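Local atomic coordinates of Ceg4 (Legionella pneumophila subsp. pneumophila, PDB entry 6AOK), a protein that acts as a HAD-like phosphotyrosine phosphatase, a magnesium-binding effector that attenuates the activation of eukaryotic MAPK pathways. Residues F16-F19 and D20-T24; L88-P91 and E92-A95. All blocks are in the same frame, centred on the assembly; numbering follows the deposited sequence. Where two conformers were deposited one is given.

Interaction 1 (F16-F19 and D20-T24). With MG (magnesium ion), chain B.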
ATOM      1  N   PHE A  16       4.883   0.194  -6.882  1.00 11.47           N
ATOM      2  CA  PHE A  16       5.601  -0.150  -5.668  1.00 10.87           C
ATOM      3  C   PHE A  16       5.353   1.008  -4.741  1.00 11.45           C
ATOM      4  O   PHE A  16       5.924   2.085  -4.963  1.00 12.70           O
ATOM      5  CB  PHE A  16       7.102  -0.323  -5.918  1.00 10.97           C
ATOM      6  CG  PHE A  16       7.422  -1.525  -6.744  1.00 13.84           C
ATOM      7  CD1 PHE A  16       7.699  -1.396  -8.104  1.00 16.01           C
ATOM      8  CD2 PHE A  16       7.402  -2.772  -6.189  1.00 14.09           C
ATOM      9  CE1 PHE A  16       7.996  -2.514  -8.867  1.00 12.44           C
ATOM     10  CE2 PHE A  16       7.625  -3.885  -6.947  1.00 11.71           C
ATOM     11  CZ  PHE A  16       7.925  -3.745  -8.299  1.00 12.51           C
ATOM     12  N   THR A  17       4.543   0.789  -3.691  1.00 10.26           N
ATOM     13  CA  THR A  17       4.193   1.889  -2.805  1.00 10.17           C
ATOM     14  C   THR A  17       4.490   1.486  -1.364  1.00 10.05           C
ATOM     15  O   THR A  17       4.229   0.350  -0.947  1.00 12.00           O
ATOM     16  CB  THR A  17       2.711   2.291  -2.958  1.00 14.78           C
ATOM     17  OG1 THR A  17       2.431   3.376  -2.084  1.00 14.53           O
ATOM     18  CG2 THR A  17       1.808   1.144  -2.590  1.00 13.18           C
ATOM     19  N   ASP A  18       5.073   2.407  -0.625  1.00  9.59           N
ATOM     20  CA  ASP A  18       5.139   2.312   0.826  1.00 11.72           C
ATOM     21  C   ASP A  18       3.720   2.326   1.424  1.00 11.82           C
ATOM     22  O   ASP A  18       2.744   2.698   0.761  1.00 10.49           O
ATOM     23  CB  ASP A  18       5.984   3.496   1.350  1.00 12.82           C
ATOM     24  CG  ASP A  18       6.151   3.471   2.860  1.00 14.26           C
ATOM     25  OD1 ASP A  18       6.456   2.382   3.429  1.00 12.99           O
ATOM     26  OD2 ASP A  18       5.991   4.553   3.465  1.00 16.41           O
ATOM     27  N   PHE A  19       3.604   1.885   2.684  1.00  9.95           N
ATOM     28  CA  PHE A  19       2.313   1.977   3.364  1.00 11.17           C
ATOM     29  C   PHE A  19       2.286   3.141   4.355  1.00 10.40           C
ATOM     30  O   PHE A  19       1.630   4.160   4.085  1.00 12.48           O
ATOM     31  CB  PHE A  19       1.943   0.625   4.039  1.00  8.87           C
ATOM     32  CG  PHE A  19       0.587   0.645   4.696  1.00 12.18           C
ATOM     33  CD1 PHE A  19      -0.574   0.583   3.922  1.00 12.21           C
ATOM     34  CD2 PHE A  19       0.471   0.718   6.088  1.00 11.96           C
ATOM     35  CE1 PHE A  19      -1.825   0.616   4.509  1.00 12.85           C
ATOM     36  CE2 PHE A  19      -0.798   0.757   6.680  1.00 11.19           C
ATOM     37  CZ  PHE A  19      -1.934   0.697   5.891  1.00 10.88           C
ATOM     38  N   ASP A  20       2.995   3.037   5.488  1.00  9.54           N
ATOM     39  CA  ASP A  20       2.869   4.032   6.562  1.00 12.26           C
ATOM     40  C   ASP A  20       3.471   5.355   6.131  1.00 13.44           C
ATOM     41  O   ASP A  20       4.680   5.410   5.835  1.00 13.71           O
ATOM     42  CB  ASP A  20       3.594   3.565   7.823  1.00 11.64           C
ATOM     43  CG  ASP A  20       3.030   2.297   8.390  1.00 14.71           C
ATOM     44  OD1 ASP A  20       1.839   2.270   8.829  1.00 13.69           O
ATOM     45  OD2 ASP A  20       3.780   1.297   8.367  1.00 16.22           O
ATOM     46  N   GLY A  21       2.661   6.427   6.171  1.00 10.86           N
ATOM     47  CA  GLY A  21       3.131   7.735   5.799  1.00 11.84           C
ATOM     48  C   GLY A  21       3.083   7.999   4.306  1.00 13.50           C
ATOM     49  O   GLY A  21       3.369   9.113   3.877  1.00 14.30           O
ATOM     50  N   THR A  22       2.709   7.011   3.516  1.00 10.81           N
ATOM     51  CA  THR A  22       2.498   7.182   2.088  1.00 11.16           C
ATOM     52  C   THR A  22       1.031   6.950   1.769  1.00 12.35           C
ATOM     53  O   THR A  22       0.305   7.884   1.383  1.00 14.83           O
ATOM     54  CB  THR A  22       3.432   6.203   1.337  1.00 13.98           C
ATOM     55  OG1 THR A  22       4.815   6.528   1.650  1.00 15.36           O
ATOM     56  CG2 THR A  22       3.188   6.271  -0.177  1.00 12.18           C
ATOM     57  N   VAL A  23       0.555   5.731   1.971  1.00 10.90           N
ATOM     58  CA  VAL A  23      -0.879   5.465   1.921  1.00 14.61           C
ATOM     59  C   VAL A  23      -1.583   6.052   3.161  1.00 16.71           C
ATOM     60  O   VAL A  23      -2.668   6.627   3.054  1.00 16.54           O
ATOM     61  CB  VAL A  23      -1.110   3.941   1.780  1.00 14.31           C
ATOM     62  CG1 VAL A  23      -2.559   3.618   1.825  1.00 16.04           C
ATOM     63  CG2 VAL A  23      -0.528   3.360   0.444  1.00 12.85           C
ATOM     64  N   THR A  24      -0.979   5.944   4.351  1.00 15.75           N
ATOM     65  CA  THR A  24      -1.547   6.558   5.550  1.00 16.44           C
ATOM     66  C   THR A  24      -0.926   7.908   5.774  1.00 16.78           C
ATOM     67  O   THR A  24       0.036   8.275   5.114  1.00 17.19           O
ATOM     68  CB  THR A  24      -1.331   5.713   6.819  1.00 13.14           C
ATOM     69  OG1 THR A  24       0.034   5.872   7.266  1.00 13.37           O
ATOM     70  CG2 THR A  24      -1.650   4.307   6.591  1.00 13.63           C
TER
HETATM   71 MG    MG B 301       6.602   5.330   5.181  1.00 12.68          MG
HETATM   72  O   HOH W   1       5.233   1.082   5.420  1.00 12.63           O
HETATM   73  O   HOH W   2       6.966   3.592   6.198  1.00 12.78           O
HETATM   74  O   HOH W   3       8.564   5.037   4.477  1.00 13.56           O
HETATM   75  O   HOH W   4       7.207   6.483   6.845  1.00 14.13           O

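Interaction 2 (L88-P91 and E92-A95)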
ATOM      1  N   LEU A  88      -5.290   6.215   9.174  1.00 16.18           N
ATOM      2  CA  LEU A  88      -6.049   5.616   8.091  1.00 13.56           C
ATOM      3  C   LEU A  88      -5.594   6.161   6.732  1.00 16.53           C
ATOM      4  O   LEU A  88      -4.837   7.135   6.644  1.00 19.22           O
ATOM      5  CB  LEU A  88      -7.545   5.879   8.302  1.00 17.98           C
ATOM      6  CG  LEU A  88      -8.152   5.438   9.627  1.00 15.05           C
ATOM      7  CD1 LEU A  88      -9.594   5.876   9.637  1.00 17.07           C
ATOM      8  CD2 LEU A  88      -8.069   3.937   9.666  1.00 14.02           C
HETATM    9  N   MSE A  89      -6.057   5.518   5.669  1.00 14.64           N
HETATM   10  CA  MSE A  89      -5.878   6.024   4.297  0.50 17.88           C
HETATM   11  C   MSE A  89      -6.726   7.240   4.085  1.00 18.34           C
HETATM   12  O   MSE A  89      -7.846   7.263   4.557  1.00 17.45           O
HETATM   13  CB  MSE A  89      -6.343   5.014   3.256  0.50 19.99           C
HETATM   14  CG  MSE A  89      -5.530   3.851   3.072  0.50 23.01           C
HETATM   15 SE   MSE A  89      -6.194   3.008   1.451  0.40 25.99          SE
HETATM   16  CE  MSE A  89      -7.303   1.662   2.358  0.50 24.71           C
ATOM     17  N   SER A  90      -6.257   8.232   3.326  1.00 20.33           N
ATOM     18  CA  SER A  90      -7.129   9.341   2.975  1.00 21.98           C
ATOM     19  C   SER A  90      -8.228   8.868   2.012  1.00 20.25           C
ATOM     20  O   SER A  90      -8.080   7.862   1.327  1.00 18.24           O
ATOM     21  CB  SER A  90      -6.333  10.472   2.309  1.00 23.33           C
ATOM     22  OG  SER A  90      -5.755  10.013   1.096  1.00 20.44           O
ATOM     23  N   PRO A  91      -9.329   9.600   1.939  1.00 20.63           N
ATOM     24  CA  PRO A  91     -10.372   9.268   0.964  1.00 21.68           C
ATOM     25  C   PRO A  91      -9.859   9.228  -0.459  1.00 22.25           C
ATOM     26  O   PRO A  91     -10.368   8.432  -1.268  1.00 20.51           O
ATOM     27  CB  PRO A  91     -11.383  10.414   1.137  1.00 25.38           C
ATOM     28  CG  PRO A  91     -11.125  10.961   2.526  1.00 24.92           C
ATOM     29  CD  PRO A  91      -9.654  10.788   2.754  1.00 23.30           C
ATOM     30  N   GLU A  92      -8.897  10.109  -0.805  1.00 18.03           N
ATOM     31  CA  GLU A  92      -8.283  10.065  -2.130  1.00 18.13           C
ATOM     32  C   GLU A  92      -7.502   8.766  -2.300  1.00 16.39           C
ATOM     33  O   GLU A  92      -7.600   8.099  -3.342  1.00 16.28           O
ATOM     34  CB  GLU A  92      -7.369  11.266  -2.348  1.00 21.85           C
ATOM     35  CG  GLU A  92      -8.066  12.637  -2.439  1.00 27.27           C
ATOM     36  CD  GLU A  92      -8.347  13.250  -1.077  1.00 30.27           C
ATOM     37  OE1 GLU A  92      -8.144  12.601  -0.024  1.00 27.35           O
ATOM     38  OE2 GLU A  92      -8.784  14.421  -1.060  1.00 34.72           O
ATOM     39  N   ALA A  93      -6.763   8.356  -1.279  1.00 15.25           N
ATOM     40  CA  ALA A  93      -6.049   7.083  -1.397  1.00 14.62           C
ATOM     41  C   ALA A  93      -7.019   5.915  -1.522  1.00 16.74           C
ATOM     42  O   ALA A  93      -6.783   4.979  -2.304  1.00 16.33           O
ATOM     43  CB  ALA A  93      -5.136   6.867  -0.198  1.00 13.48           C
ATOM     44  N   VAL A  94      -8.099   5.937  -0.727  1.00 17.93           N
ATOM     45  CA  VAL A  94      -9.136   4.905  -0.837  1.00 17.31           C
ATOM     46  C   VAL A  94      -9.655   4.809  -2.267  1.00 16.55           C
ATOM     47  O   VAL A  94      -9.773   3.716  -2.825  1.00 15.67           O
ATOM     48  CB  VAL A  94     -10.274   5.196   0.153  1.00 19.10           C
ATOM     49  CG1 VAL A  94     -11.517   4.370  -0.202  1.00 19.06           C
ATOM     50  CG2 VAL A  94      -9.814   4.901   1.578  1.00 13.41           C
ATOM     51  N   ALA A  95      -9.981   5.951  -2.888  1.00 18.52           N
ATOM     52  CA  ALA A  95     -10.503   5.904  -4.252  1.00 19.33           C
ATOM     53  C   ALA A  95      -9.459   5.353  -5.232  1.00 19.14           C
ATOM     54  O   ALA A  95      -9.796   4.620  -6.180  1.00 18.08           O
ATOM     55  CB  ALA A  95     -10.978   7.295  -4.694  1.00 20.23           C
TER

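Interaction 1 (F16-F19 and D20-T24)
D18 and D20 meet at the magnesium ion in the DxDxT motif of a HAD-like phosphatase, on the loop that leaves strand 13-17. Two kinds of oxygen from this loop bind the metal: D18 OD2 from a carboxylate, at 2.0 Å, and the backbone D20 O, also at 2.0 Å. D167 and waters 2, 3 and 4 complete the shell. Aspartate suits position 18 because its two oxygens divide the work: OD1 pairs with K144, while the anti lone pair of OD2 takes a hydrogen bond from T22 OG1 (2.9 Å).

Backbone bonds close the turn. F19 O accepts from T22 N (3.1 Å) and T24 N (3.2 Å), which approach from opposite faces of its carbonyl plane. G21 takes a positive phi of 84°, which a residue without a side chain adopts easily, close to the metal.

Apolar contacts brace the turn at the F19 ring. With CG anti to the backbone N (chi1 -177°), the ring lies against V23 and receives T24 CG2 over one face, 4.0 Å from its centroid. The other branch of T24 is polar: its OG1 accepts a nearly straight bond from G21 N at 2.9 Å.

Interaction 2 (L88-P91 and E92-A95)
S90 caps helix 91-100 by accepting a hydrogen bond from A93 N at its OG, 3.1 Å away. Chi1 of 62° sets the hydroxyl between the backbone N and the carbonyl carbon, turned back over the first turn, where it meets an amide that comes before the regular i to i-4 bonding begins. Serine suits an N-cap because its short side chain places a hydroxyl oxygen close enough to accept from the amide three residues on. The carbonyls then take up the regular helical pattern, V94 N bonding to S90 O at 2.8 Å and A95 N to P91 O at 3.0 Å. Proline is well placed in the first turn, since it lacks an amide hydrogen and its ring already holds phi near the helical value.

The tight side is apolar. Selenomethionine M89 lays its CB against V94 CG2 (3.9 Å) and A93 CB (4.1 Å). The small methyl of A93 also lies next to the cap, its CB 3.5 Å from S90 OG.

P91 and E92 form the looser, solvent-facing side. Their side chains run side by side, and a bend at chi2 (84°) folds the glutamate back until OE1 lies 3.6 Å from both S90 CB and P91 CD, in contacts without a hydrogen bond.

Around this helix start, W201 of helix 201-211 touches S90, E92 and A93, while M89 packs on F123 of helix 116-125 and the preceding L88 packs on helix 60-71.

In the fold
Both contacts belong to the N-terminal HAD-like phosphatase part of a longer protein, whose remainder probably carries the transmembrane helix. Interaction 1 forms the metal-binding loop after the first strand of the parallel sheet, and interaction 2 starts a helix beside it; their centres lie 11 Å apart. V23 packs on M89, T24 CB lies 3.8 Å from L88 O, and V23 O is 4.1 Å from A93 CB. Thus residues 20-24 face the magnesium on one side and the 88-95 segment on the other. Interaction 2 supplies no ligand to the metal: the nearest atoms of the M89 side chain lie about 12 Å from the ion. W201, which covers A93, also donates from NE1 to T22 O.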